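Local coordinates for divalent-cation tolerance protein CutA (Thermus thermophilus, PDB 1NZA) that is probably involved in resistance toward heavy metals, as a cytoplasmic homotrimer of the CutA family, at residues L27-S39 against D50-A63. Residues are numbered along the deposited sequence; the frame is centred on the assembly and turned at random.
With NA (sodium ion), chain C; NA (sodium ion), chain B.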
ATOM      1  N   LEU A  27      -3.448 -19.868   1.095  1.00 26.73           N
ATOM      2  CA  LEU A  27      -2.445 -19.267   0.225  1.00 25.14           C
ATOM      3  C   LEU A  27      -2.174 -17.857   0.733  1.00 24.93           C
ATOM      4  O   LEU A  27      -1.314 -17.141   0.213  1.00 24.91           O
ATOM      5  CB  LEU A  27      -2.935 -19.228  -1.223  1.00 25.06           C
ATOM      6  CG  LEU A  27      -3.089 -20.596  -1.897  1.00 26.27           C
ATOM      7  CD1 LEU A  27      -3.578 -20.407  -3.317  1.00 28.06           C
ATOM      8  CD2 LEU A  27      -1.751 -21.333  -1.878  1.00 27.31           C
ATOM      9  N   ALA A  28      -2.923 -17.476   1.760  1.00 23.62           N
ATOM     10  CA  ALA A  28      -2.795 -16.169   2.388  1.00 21.94           C
ATOM     11  C   ALA A  28      -3.464 -16.292   3.752  1.00 22.45           C
ATOM     12  O   ALA A  28      -4.407 -17.069   3.913  1.00 23.77           O
ATOM     13  CB  ALA A  28      -3.485 -15.106   1.544  1.00 22.17           C
ATOM     14  N   ALA A  29      -2.972 -15.543   4.733  1.00 20.30           N
ATOM     15  CA  ALA A  29      -3.529 -15.595   6.077  1.00 20.27           C
ATOM     16  C   ALA A  29      -4.558 -14.493   6.260  1.00 21.79           C
ATOM     17  O   ALA A  29      -5.493 -14.618   7.052  1.00 20.93           O
ATOM     18  CB  ALA A  29      -2.427 -15.430   7.106  1.00 22.94           C
ATOM     19  N   CYS A  30      -4.375 -13.410   5.516  1.00 20.65           N
ATOM     20  CA  CYS A  30      -5.273 -12.268   5.615  1.00 20.54           C
ATOM     21  C   CYS A  30      -5.359 -11.535   4.291  1.00 18.34           C
ATOM     22  O   CYS A  30      -4.392 -11.495   3.530  1.00 17.64           O
ATOM     23  CB  CYS A  30      -4.752 -11.317   6.690  1.00 21.09           C
ATOM     24  SG  CYS A  30      -5.696  -9.788   6.881  1.00 28.13           S
ATOM     25  N   VAL A  31      -6.523 -10.962   4.010  1.00 15.00           N
ATOM     26  CA  VAL A  31      -6.702 -10.187   2.789  1.00 15.26           C
ATOM     27  C   VAL A  31      -7.549  -8.967   3.118  1.00 15.13           C
ATOM     28  O   VAL A  31      -8.622  -9.101   3.711  1.00 15.44           O
ATOM     29  CB  VAL A  31      -7.422 -10.992   1.687  1.00 16.55           C
ATOM     30  CG1 VAL A  31      -7.675 -10.101   0.485  1.00 15.62           C
ATOM     31  CG2 VAL A  31      -6.579 -12.192   1.272  1.00 18.09           C
ATOM     32  N   ASN A  32      -7.059  -7.782   2.756  1.00 14.67           N
ATOM     33  CA  ASN A  32      -7.800  -6.542   2.995  1.00 15.44           C
ATOM     34  C   ASN A  32      -8.349  -6.069   1.657  1.00 14.89           C
ATOM     35  O   ASN A  32      -7.622  -6.050   0.665  1.00 15.03           O
ATOM     36  CB  ASN A  32      -6.891  -5.425   3.525  1.00 17.04           C
ATOM     37  CG  ASN A  32      -6.159  -5.801   4.788  1.00 21.40           C
ATOM     38  OD1 ASN A  32      -4.949  -5.598   4.889  1.00 25.65           O
ATOM     39  ND2 ASN A  32      -6.884  -6.332   5.768  1.00 20.43           N
ATOM     40  N   ILE A  33      -9.620  -5.675   1.634  1.00 12.48           N
ATOM     41  CA  ILE A  33     -10.236  -5.169   0.415  1.00 13.80           C
ATOM     42  C   ILE A  33     -10.486  -3.678   0.580  1.00 11.63           C
ATOM     43  O   ILE A  33     -11.181  -3.262   1.512  1.00 13.78           O
ATOM     44  CB  ILE A  33     -11.586  -5.859   0.135  1.00 12.98           C
ATOM     45  CG1 ILE A  33     -11.368  -7.368  -0.027  1.00 14.42           C
ATOM     46  CG2 ILE A  33     -12.245  -5.241  -1.117  1.00 13.76           C
ATOM     47  CD1 ILE A  33     -12.662  -8.161  -0.180  1.00 16.34           C
ATOM     48  N   VAL A  34      -9.901  -2.879  -0.311  1.00  8.86           N
ATOM     49  CA  VAL A  34     -10.081  -1.425  -0.282  1.00 12.18           C
ATOM     50  C   VAL A  34     -10.945  -1.058  -1.487  1.00 12.30           C
ATOM     51  O   VAL A  34     -10.527  -1.188  -2.627  1.00 10.90           O
ATOM     52  CB  VAL A  34      -8.733  -0.703  -0.384  1.00 13.68           C
ATOM     53  CG1 VAL A  34      -8.950   0.803  -0.305  1.00 14.65           C
ATOM     54  CG2 VAL A  34      -7.799  -1.180   0.723  1.00 16.42           C
ATOM     55  N   PRO A  35     -12.176  -0.591  -1.246  1.00 13.72           N
ATOM     56  CA  PRO A  35     -13.043  -0.236  -2.375  1.00 16.14           C
ATOM     57  C   PRO A  35     -12.860   1.180  -2.918  1.00 15.21           C
ATOM     58  O   PRO A  35     -12.093   1.976  -2.380  1.00 14.51           O
ATOM     59  CB  PRO A  35     -14.435  -0.441  -1.796  1.00 18.30           C
ATOM     60  CG  PRO A  35     -14.254   0.067  -0.393  1.00 17.78           C
ATOM     61  CD  PRO A  35     -12.915  -0.535   0.028  1.00 18.22           C
ATOM     62  N   GLY A  36     -13.566   1.472  -4.009  1.00 15.89           N
ATOM     63  CA  GLY A  36     -13.546   2.805  -4.587  1.00 14.30           C
ATOM     64  C   GLY A  36     -12.361   3.359  -5.357  1.00 14.11           C
ATOM     65  O   GLY A  36     -12.206   4.577  -5.445  1.00 16.21           O
ATOM     66  N   LEU A  37     -11.539   2.497  -5.943  1.00 12.01           N
ATOM     67  CA  LEU A  37     -10.388   2.987  -6.692  1.00 12.53           C
ATOM     68  C   LEU A  37     -10.725   3.416  -8.110  1.00 13.63           C
ATOM     69  O   LEU A  37     -11.675   2.924  -8.710  1.00 12.24           O
ATOM     70  CB  LEU A  37      -9.315   1.910  -6.801  1.00 13.78           C
ATOM     71  CG  LEU A  37      -8.229   1.784  -5.743  1.00 16.24           C
ATOM     72  CD1 LEU A  37      -8.843   1.365  -4.424  1.00 15.82           C
ATOM     73  CD2 LEU A  37      -7.206   0.754  -6.219  1.00 16.43           C
ATOM     74  N   THR A  38      -9.931   4.347  -8.627  1.00 13.75           N
ATOM     75  CA  THR A  38     -10.038   4.799 -10.010  1.00 16.18           C
ATOM     76  C   THR A  38      -8.691   4.370 -10.559  1.00 16.42           C
ATOM     77  O   THR A  38      -7.660   4.700  -9.978  1.00 18.24           O
ATOM     78  CB  THR A  38     -10.124   6.329 -10.132  1.00 16.79           C
ATOM     79  OG1 THR A  38     -11.396   6.776  -9.652  1.00 19.92           O
ATOM     80  CG2 THR A  38      -9.959   6.758 -11.582  1.00 20.75           C
ATOM     81  N   SER A  39      -8.680   3.620 -11.651  1.00 16.39           N
ATOM     82  CA  SER A  39      -7.409   3.189 -12.211  1.00 15.62           C
ATOM     83  C   SER A  39      -7.211   3.773 -13.600  1.00 17.66           C
ATOM     84  O   SER A  39      -8.110   3.740 -14.441  1.00 17.05           O
ATOM     85  CB  SER A  39      -7.343   1.666 -12.249  1.00 17.66           C
ATOM     86  OG  SER A  39      -7.468   1.140 -10.934  1.00 19.99           O
ATOM     87  N   ASP A  50     -10.644   2.844 -15.363  1.00 17.27           N
ATOM     88  CA  ASP A  50     -11.488   1.766 -14.885  1.00 15.64           C
ATOM     89  C   ASP A  50     -11.803   1.970 -13.405  1.00 15.91           C
ATOM     90  O   ASP A  50     -11.123   2.730 -12.725  1.00 16.22           O
ATOM     91  CB  ASP A  50     -10.772   0.428 -15.095  1.00 16.20           C
ATOM     92  CG  ASP A  50     -11.693  -0.747 -14.955  1.00 16.68           C
ATOM     93  OD1 ASP A  50     -12.913  -0.515 -14.958  1.00 15.98           O
ATOM     94  OD2 ASP A  50     -11.215  -1.896 -14.860  1.00 16.96           O
ATOM     95  N   GLN A  51     -12.861   1.325 -12.927  1.00 14.84           N
ATOM     96  CA  GLN A  51     -13.237   1.405 -11.517  1.00 13.42           C
ATOM     97  C   GLN A  51     -12.811   0.071 -10.927  1.00 13.52           C
ATOM     98  O   GLN A  51     -13.161  -0.981 -11.460  1.00 15.41           O
ATOM     99  CB  GLN A  51     -14.740   1.570 -11.363  1.00 14.81           C
ATOM    100  CG  GLN A  51     -15.280   2.803 -12.002  1.00 11.99           C
ATOM    101  CD  GLN A  51     -16.764   2.932 -11.777  1.00 14.24           C
ATOM    102  OE1 GLN A  51     -17.214   3.123 -10.644  1.00 15.89           O
ATOM    103  NE2 GLN A  51     -17.538   2.810 -12.846  1.00 16.33           N
ATOM    104  N   GLU A  52     -12.068   0.107  -9.824  1.00 12.69           N
ATOM    105  CA  GLU A  52     -11.570  -1.129  -9.228  1.00 13.49           C
ATOM    106  C   GLU A  52     -11.547  -1.125  -7.712  1.00 11.87           C
ATOM    107  O   GLU A  52     -11.876  -0.132  -7.073  1.00 13.57           O
ATOM    108  CB  GLU A  52     -10.136  -1.396  -9.691  1.00 14.64           C
ATOM    109  CG  GLU A  52      -9.935  -1.511 -11.196  1.00 13.93           C
ATOM    110  CD  GLU A  52      -8.540  -1.983 -11.532  1.00 18.96           C
ATOM    111  OE1 GLU A  52      -7.570  -1.303 -11.137  1.00 19.57           O
ATOM    112  OE2 GLU A  52      -8.416  -3.044 -12.174  1.00 23.21           O
ATOM    113  N   LEU A  53     -11.157  -2.270  -7.165  1.00 12.84           N
ATOM    114  CA  LEU A  53     -10.993  -2.455  -5.734  1.00 11.08           C
ATOM    115  C   LEU A  53      -9.604  -3.035  -5.592  1.00 12.91           C
ATOM    116  O   LEU A  53      -9.123  -3.745  -6.482  1.00 12.85           O
ATOM    117  CB  LEU A  53     -12.015  -3.429  -5.159  1.00 11.53           C
ATOM    118  CG  LEU A  53     -13.460  -2.940  -5.139  1.00 14.09           C
ATOM    119  CD1 LEU A  53     -14.146  -3.264  -6.450  1.00 13.91           C
ATOM    120  CD2 LEU A  53     -14.177  -3.605  -3.983  1.00 12.92           C
ATOM    121  N   LEU A  54      -8.957  -2.726  -4.476  1.00 10.79           N
ATOM    122  CA  LEU A  54      -7.606  -3.198  -4.227  1.00 13.01           C
ATOM    123  C   LEU A  54      -7.602  -4.290  -3.182  1.00 12.37           C
ATOM    124  O   LEU A  54      -8.281  -4.183  -2.170  1.00 12.19           O
ATOM    125  CB  LEU A  54      -6.732  -2.039  -3.734  1.00 13.29           C
ATOM    126  CG  LEU A  54      -5.295  -2.338  -3.285  1.00 14.46           C
ATOM    127  CD1 LEU A  54      -4.441  -2.699  -4.488  1.00 14.42           C
ATOM    128  CD2 LEU A  54      -4.714  -1.118  -2.587  1.00 15.05           C
ATOM    129  N   LEU A  55      -6.841  -5.348  -3.428  1.00 13.37           N
ATOM    130  CA  LEU A  55      -6.721  -6.414  -2.444  1.00 13.52           C
ATOM    131  C   LEU A  55      -5.289  -6.341  -1.914  1.00 13.68           C
ATOM    132  O   LEU A  55      -4.346  -6.266  -2.708  1.00 13.74           O
ATOM    133  CB  LEU A  55      -6.917  -7.798  -3.072  1.00 14.47           C
ATOM    134  CG  LEU A  55      -8.169  -8.146  -3.884  1.00 18.25           C
ATOM    135  CD1 LEU A  55      -8.298  -9.658  -3.939  1.00 14.60           C
ATOM    136  CD2 LEU A  55      -9.405  -7.547  -3.264  1.00 19.19           C
ATOM    137  N   LEU A  56      -5.133  -6.307  -0.592  1.00 11.86           N
ATOM    138  CA  LEU A  56      -3.803  -6.313   0.035  1.00 14.21           C
ATOM    139  C   LEU A  56      -3.738  -7.699   0.657  1.00 13.63           C
ATOM    140  O   LEU A  56      -4.451  -7.990   1.619  1.00 14.32           O
ATOM    141  CB  LEU A  56      -3.686  -5.245   1.126  1.00 15.26           C
ATOM    142  CG  LEU A  56      -3.825  -3.779   0.710  1.00 18.01           C
ATOM    143  CD1 LEU A  56      -3.540  -2.866   1.901  1.00 20.06           C
ATOM    144  CD2 LEU A  56      -2.860  -3.483  -0.396  1.00 20.64           C
ATOM    145  N   VAL A  57      -2.884  -8.555   0.102  1.00 14.67           N
ATOM    146  CA  VAL A  57      -2.767  -9.941   0.553  1.00 16.35           C
ATOM    147  C   VAL A  57      -1.509 -10.245   1.362  1.00 17.92           C
ATOM    148  O   VAL A  57      -0.400 -10.036   0.882  1.00 18.08           O
ATOM    149  CB  VAL A  57      -2.789 -10.891  -0.664  1.00 16.40           C
ATOM    150  CG1 VAL A  57      -2.884 -12.341  -0.197  1.00 17.86           C
ATOM    151  CG2 VAL A  57      -3.960 -10.534  -1.579  1.00 13.81           C
ATOM    152  N   LYS A  58      -1.689 -10.753   2.580  1.00 17.06           N
ATOM    153  CA  LYS A  58      -0.560 -11.103   3.447  1.00 17.62           C
ATOM    154  C   LYS A  58      -0.210 -12.571   3.190  1.00 18.91           C
ATOM    155  O   LYS A  58      -0.960 -13.470   3.570  1.00 16.97           O
ATOM    156  CB  LYS A  58      -0.946 -10.914   4.912  1.00 19.18           C
ATOM    157  CG  LYS A  58      -1.759  -9.655   5.176  1.00 23.09           C
ATOM    158  CD  LYS A  58      -1.027  -8.394   4.756  1.00 23.10           C
ATOM    159  CE  LYS A  58      -2.016  -7.260   4.556  1.00 25.04           C
ATOM    160  NZ  LYS A  58      -2.973  -7.171   5.704  1.00 28.45           N
ATOM    161  N   THR A  59       0.936 -12.813   2.563  1.00 17.81           N
ATOM    162  CA  THR A  59       1.326 -14.180   2.231  1.00 20.60           C
ATOM    163  C   THR A  59       2.843 -14.383   2.308  1.00 20.47           C
ATOM    164  O   THR A  59       3.536 -13.616   2.972  1.00 20.22           O
ATOM    165  CB  THR A  59       0.811 -14.520   0.817  1.00 21.79           C
ATOM    166  OG1 THR A  59       1.090 -15.890   0.501  1.00 22.99           O
ATOM    167  CG2 THR A  59       1.458 -13.608  -0.207  1.00 21.78           C
ATOM    168  N   THR A  60       3.347 -15.425   1.647  1.00 22.08           N
ATOM    169  CA  THR A  60       4.782 -15.715   1.645  1.00 24.46           C
ATOM    170  C   THR A  60       5.278 -16.059   0.240  1.00 24.16           C
ATOM    171  O   THR A  60       4.493 -16.382  -0.653  1.00 24.07           O
ATOM    172  CB  THR A  60       5.121 -16.903   2.567  1.00 25.93           C
ATOM    173  OG1 THR A  60       4.611 -18.110   1.992  1.00 26.76           O
ATOM    174  CG2 THR A  60       4.505 -16.710   3.935  1.00 25.77           C
ATOM    175  N   THR A  61       6.592 -15.994   0.048  1.00 24.90           N
ATOM    176  CA  THR A  61       7.178 -16.303  -1.250  1.00 26.16           C
ATOM    177  C   THR A  61       6.941 -17.760  -1.637  1.00 26.45           C
ATOM    178  O   THR A  61       6.910 -18.095  -2.820  1.00 26.66           O
ATOM    179  CB  THR A  61       8.695 -16.036  -1.258  1.00 26.40           C
ATOM    180  OG1 THR A  61       9.304 -16.703  -0.144  1.00 26.15           O
ATOM    181  CG2 THR A  61       8.970 -14.549  -1.170  1.00 27.87           C
ATOM    182  N   HIS A  62       6.771 -18.622  -0.643  1.00 27.80           N
ATOM    183  CA  HIS A  62       6.541 -20.035  -0.923  1.00 29.25           C
ATOM    184  C   HIS A  62       5.139 -20.286  -1.466  1.00 28.95           C
ATOM    185  O   HIS A  62       4.930 -21.195  -2.272  1.00 28.46           O
ATOM    186  CB  HIS A  62       6.767 -20.879   0.335  1.00 32.72           C
ATOM    187  CG  HIS A  62       6.551 -22.347   0.123  1.00 37.59           C
ATOM    188  ND1 HIS A  62       5.295 -22.910   0.030  1.00 39.13           N
ATOM    189  CD2 HIS A  62       7.431 -23.363  -0.044  1.00 38.99           C
ATOM    190  CE1 HIS A  62       5.411 -24.209  -0.182  1.00 40.21           C
ATOM    191  NE2 HIS A  62       6.697 -24.509  -0.231  1.00 40.94           N
ATOM    192  N   ALA A  63       4.181 -19.478  -1.026  1.00 26.82           N
ATOM    193  CA  ALA A  63       2.804 -19.626  -1.475  1.00 25.85           C
ATOM    194  C   ALA A  63       2.539 -18.842  -2.752  1.00 24.82           C
ATOM    195  O   ALA A  63       1.650 -19.190  -3.525  1.00 25.45           O
ATOM    196  CB  ALA A  63       1.843 -19.165  -0.378  1.00 25.79           C
TER
HETATM  197 NA    NA C 105     -14.659  -1.886 -15.021  0.50  3.38          NA
HETATM  198 NA    NA B 104      -6.007  -2.842 -12.169  1.00 14.60          NA
HETATM  199  O   HOH W   1     -13.145  -3.742 -15.126  1.00 25.69           O
HETATM  200  O   HOH W   2     -14.909  -2.272 -12.706  1.00 15.37           O
HETATM  201  O   HOH W   3      -3.886  -1.607 -11.542  1.00 38.41           O
HETATM  202  O   HOH W   4      -6.245  -1.495 -14.147  1.00 29.35           O
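Ile33 and Leu55 lie side by side on the helix-facing side of an antiparallel hairpin, Ile33 CG1 resting 3.8 Å from Leu55 CD2. The other branch, Ile33 CG2, meets Leu53 CD2, which also touches Pro35 CB. Farther along this face Val31 and Val57 point the same way side by side, and helix 12-24 packs over Val31 and Leu55. On the opposite face the Leu37 side chain slants across Leu54, CD2 lying 3.8 Å from Leu54 CB. Between the two layers the backbones pair closely, Val34 and Leu54 exchanging N-H...O bonds of 2.8 and 2.9 Å (Val34 N to Leu54 O, Leu54 N to Val34 O). A beta bulge between Val34 and Leu37, with Gly36 at positive phi, shifts the register by one before Leu37 pairs with Glu52.

Toward one end, Lys58 bends at chi2 and chi4 (-59° and 47°), bringing NZ across Asn32 to donate to OD1 at 2.7 Å, tilted from the amide plane; NZ also forms a salt bridge with Glu81 of the second subunit, its stronger partner. At the other, Ser39 OG donates to Glu52 OE1, at a 2.5 Å length too short to trust in detail. Both carboxylate oxygens of Glu52 bind a sodium ion, which Thr8 also binds, while Asp50 OD1 holds another at 2.2 Å. Backbone bonds and apolar packing thus hold the strands together, while the polar ends serve cation binding and trimer assembly; the ion on Glu52 probably offsets part of its carboxylate charge.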